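Local atomic coordinates of lectin (Lotus tetragonolobus, PDB entry 2EIG), a protein that probably binds carbohydrates such as L-fucosyl sugars, as a four-chain legume lectin carrying calcium and manganese ions. Residues 37-42 / 206-211. Sequence-based numbering, arbitrary orientation.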
ATOM      1  N   ASN A  37     -28.395 -21.291  21.137  1.00 29.52           N
ATOM      2  CA  ASN A  37     -28.981 -20.432  20.096  1.00 30.07           C
ATOM      3  C   ASN A  37     -28.064 -19.218  19.769  1.00 28.69           C
ATOM      4  O   ASN A  37     -26.876 -19.444  19.554  1.00 29.77           O
ATOM      5  CB  ASN A  37     -30.536 -20.236  20.243  1.00 31.03           C
ATOM      6  CG  ASN A  37     -30.989 -18.811  20.637  1.00 33.46           C
ATOM      7  OD1 ASN A  37     -31.740 -18.153  19.885  1.00 27.23           O
ATOM      8  ND2 ASN A  37     -30.622 -18.377  21.865  1.00 36.97           N
ATOM      9  N   ARG A  38     -28.578 -17.990  19.696  1.00 26.06           N
ATOM     10  CA  ARG A  38     -27.776 -16.836  19.337  1.00 23.44           C
ATOM     11  C   ARG A  38     -26.787 -16.546  20.441  1.00 22.00           C
ATOM     12  O   ARG A  38     -27.136 -16.428  21.632  1.00 21.61           O
ATOM     13  CB  ARG A  38     -28.648 -15.592  19.152  1.00 23.97           C
ATOM     14  CG  ARG A  38     -29.702 -15.751  18.052  1.00 25.20           C
ATOM     15  CD  ARG A  38     -30.618 -14.578  18.017  1.00 28.80           C
ATOM     16  NE  ARG A  38     -31.565 -14.714  16.909  1.00 34.36           N
ATOM     17  CZ  ARG A  38     -32.594 -13.899  16.684  1.00 36.45           C
ATOM     18  NH1 ARG A  38     -32.827 -12.872  17.494  1.00 40.19           N
ATOM     19  NH2 ARG A  38     -33.391 -14.101  15.619  1.00 44.39           N
ATOM     20  N   THR A  39     -25.533 -16.422  20.067  1.00 19.42           N
ATOM     21  CA  THR A  39     -24.580 -15.987  21.052  1.00 17.83           C
ATOM     22  C   THR A  39     -23.790 -14.823  20.504  1.00 16.69           C
ATOM     23  O   THR A  39     -23.647 -14.666  19.322  1.00 16.01           O
ATOM     24  CB  THR A  39     -23.605 -17.121  21.497  1.00 17.20           C
ATOM     25  OG1 THR A  39     -22.851 -17.548  20.352  1.00 17.43           O
ATOM     26  CG2 THR A  39     -24.381 -18.291  22.132  1.00 14.42           C
ATOM     27  N   THR A  40     -23.301 -14.014  21.420  1.00 15.95           N
ATOM     28  CA  THR A  40     -22.262 -13.060  21.134  1.00 15.66           C
ATOM     29  C   THR A  40     -21.262 -13.217  22.236  1.00 15.44           C
ATOM     30  O   THR A  40     -21.648 -13.281  23.391  1.00 16.08           O
ATOM     31  CB  THR A  40     -22.785 -11.624  21.156  1.00 15.92           C
ATOM     32  OG1 THR A  40     -23.882 -11.548  20.242  1.00 17.16           O
ATOM     33  CG2 THR A  40     -21.664 -10.624  20.769  1.00 12.86           C
ATOM     34  N   SER A  41     -19.988 -13.227  21.854  1.00 15.70           N
ATOM     35  CA  SER A  41     -18.861 -13.397  22.746  1.00 14.59           C
ATOM     36  C   SER A  41     -17.763 -12.432  22.367  1.00 13.42           C
ATOM     37  O   SER A  41     -17.380 -12.360  21.189  1.00 13.25           O
ATOM     38  CB  SER A  41     -18.263 -14.807  22.518  1.00 14.41           C
ATOM     39  OG  SER A  41     -19.243 -15.794  22.790  1.00 14.83           O
ATOM     40  N   HIS A  42     -17.216 -11.774  23.381  1.00 13.24           N
ATOM     41  CA  HIS A  42     -16.022 -10.964  23.301  1.00 13.81           C
ATOM     42  C   HIS A  42     -15.010 -11.540  24.269  1.00 14.80           C
ATOM     43  O   HIS A  42     -15.368 -11.959  25.347  1.00 14.88           O
ATOM     44  CB  HIS A  42     -16.349  -9.549  23.737  1.00 14.42           C
ATOM     45  CG  HIS A  42     -16.913  -8.722  22.636  1.00 14.49           C
ATOM     46  ND1 HIS A  42     -16.791  -7.351  22.600  1.00 13.94           N
ATOM     47  CD2 HIS A  42     -17.493  -9.087  21.472  1.00 16.34           C
ATOM     48  CE1 HIS A  42     -17.334  -6.903  21.481  1.00 15.48           C
ATOM     49  NE2 HIS A  42     -17.760  -7.938  20.776  1.00 15.73           N
ATOM     50  N   ALA A 206     -17.137 -13.003  18.482  1.00 14.51           N
ATOM     51  CA  ALA A 206     -17.735 -14.108  17.740  1.00 15.01           C
ATOM     52  C   ALA A 206     -19.218 -14.166  17.992  1.00 13.51           C
ATOM     53  O   ALA A 206     -19.668 -13.819  19.056  1.00 15.61           O
ATOM     54  CB  ALA A 206     -17.073 -15.425  18.139  1.00 14.42           C
ATOM     55  N   THR A 207     -19.998 -14.580  16.994  1.00 13.86           N
ATOM     56  CA  THR A 207     -21.423 -14.684  17.143  1.00 13.12           C
ATOM     57  C   THR A 207     -21.890 -15.962  16.462  1.00 14.30           C
ATOM     58  O   THR A 207     -21.223 -16.508  15.603  1.00 13.93           O
ATOM     59  CB  THR A 207     -22.209 -13.530  16.430  1.00 12.72           C
ATOM     60  OG1 THR A 207     -21.715 -13.424  15.084  1.00 12.64           O
ATOM     61  CG2 THR A 207     -22.062 -12.223  17.172  1.00 11.46           C
ATOM     62  N   THR A 208     -23.059 -16.409  16.883  1.00 15.82           N
ATOM     63  CA  THR A 208     -23.753 -17.528  16.266  1.00 17.25           C
ATOM     64  C   THR A 208     -25.207 -17.050  16.235  1.00 17.17           C
ATOM     65  O   THR A 208     -25.580 -16.067  16.859  1.00 16.03           O
ATOM     66  CB  THR A 208     -23.633 -18.811  17.093  1.00 16.53           C
ATOM     67  OG1 THR A 208     -24.157 -18.563  18.400  1.00 17.61           O
ATOM     68  CG2 THR A 208     -22.151 -19.294  17.202  1.00 16.56           C
ATOM     69  N   TRP A 209     -26.010 -17.758  15.484  1.00 19.05           N
ATOM     70  CA  TRP A 209     -27.341 -17.294  15.200  1.00 19.87           C
ATOM     71  C   TRP A 209     -28.314 -18.410  15.653  1.00 21.17           C
ATOM     72  O   TRP A 209     -28.046 -19.139  16.625  1.00 21.57           O
ATOM     73  CB  TRP A 209     -27.440 -16.937  13.705  1.00 20.04           C
ATOM     74  CG  TRP A 209     -28.656 -16.203  13.314  1.00 21.03           C
ATOM     75  CD1 TRP A 209     -29.583 -16.593  12.389  1.00 22.95           C
ATOM     76  CD2 TRP A 209     -29.114 -14.956  13.843  1.00 22.69           C
ATOM     77  NE1 TRP A 209     -30.590 -15.681  12.322  1.00 22.23           N
ATOM     78  CE2 TRP A 209     -30.331 -14.656  13.197  1.00 22.24           C
ATOM     79  CE3 TRP A 209     -28.602 -14.048  14.787  1.00 19.94           C
ATOM     80  CZ2 TRP A 209     -31.047 -13.461  13.438  1.00 22.01           C
ATOM     81  CZ3 TRP A 209     -29.344 -12.890  15.080  1.00 21.99           C
ATOM     82  CH2 TRP A 209     -30.546 -12.603  14.392  1.00 22.51           C
ATOM     83  N   ASN A 210     -29.441 -18.526  14.968  1.00 20.43           N
ATOM     84  CA  ASN A 210     -30.402 -19.555  15.276  1.00 20.45           C
ATOM     85  C   ASN A 210     -31.294 -19.603  14.055  1.00 19.50           C
ATOM     86  O   ASN A 210     -31.966 -18.615  13.774  1.00 20.10           O
ATOM     87  CB  ASN A 210     -31.198 -19.191  16.542  1.00 20.59           C
ATOM     88  CG  ASN A 210     -32.073 -20.333  17.043  1.00 23.77           C
ATOM     89  OD1 ASN A 210     -32.515 -20.324  18.203  1.00 25.69           O
ATOM     90  ND2 ASN A 210     -32.319 -21.326  16.188  1.00 20.57           N
ATOM     91  N   PRO A 211     -31.300 -20.738  13.324  1.00 20.61           N
ATOM     92  CA  PRO A 211     -30.563 -22.014  13.593  1.00 20.84           C
ATOM     93  C   PRO A 211     -29.045 -22.049  13.388  1.00 21.43           C
ATOM     94  O   PRO A 211     -28.406 -22.965  13.874  1.00 20.85           O
ATOM     95  CB  PRO A 211     -31.169 -22.973  12.569  1.00 21.79           C
ATOM     96  CG  PRO A 211     -31.618 -22.057  11.416  1.00 21.86           C
ATOM     97  CD  PRO A 211     -32.156 -20.847  12.125  1.00 19.12           C
TER
HETATM   98  O   HOH W   1     -33.711 -16.643  14.803  1.00 33.04           O
HETATM   99  O   HOH W   2     -20.485 -16.222  20.550  1.00 16.86           O
HETATM  100  O   HOH W   3     -25.541 -13.433  17.587  1.00 17.54           O
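Strands 39-42 and 206-208 run antiparallel, with Thr39-Thr208 and Ser41-Ala206 as hydrogen-bonded pairs around the non-hydrogen-bonded pair Thr40-Thr207. Ser41 and Ala206 exchange two backbone bonds, Ser41 N to Ala206 O being 2.9 Å. Thr39 and Thr208 exchange the other two, Thr39 N to Thr208 O being 3.2 Å. Water 3 donates to both Thr39 O and Thr208 O and bridges the two carbonyls. On the face of Thr39, Ser41, Ala206 and Thr208, the two threonine hydroxyls meet: Thr39 OG1 and Thr208 OG1 are hydrogen-bonded at 2.6 Å. With each OG1 between its own backbone N and carbonyl carbon (chi1 62° and 58°), the two hydroxyls turn to one another across the strands. Water 2 then joins Thr39 OG1 to Ser41 OG and Ala206 O. This is the seven-stranded sheet of the legume lectin jelly roll, here pairing strand 39-50 with strand 199-208. The side chains of Ala206 and Thr208 rest on His216 of strand 214-226, in the other sheet. On the opposite face, Thr40 OG1 touches Thr207 CG2 at 3.6 Å, while Thr207 OG1 is hydrogen-bonded to Gly99 O. Past the strand ends, the guanidinium of Arg38 lies flat over the six-membered ring of Trp209, planes 12° apart. This is a cation-pi contact, with Arg38 CZ 3.8 Å from the ring centroid. The Arg38 chain is extended from CG to NE, and CD adds a CH-pi contact over the same ring. Water 1 accepts from Arg38 NH2 at 2.7 Å and donates to Asn210 O.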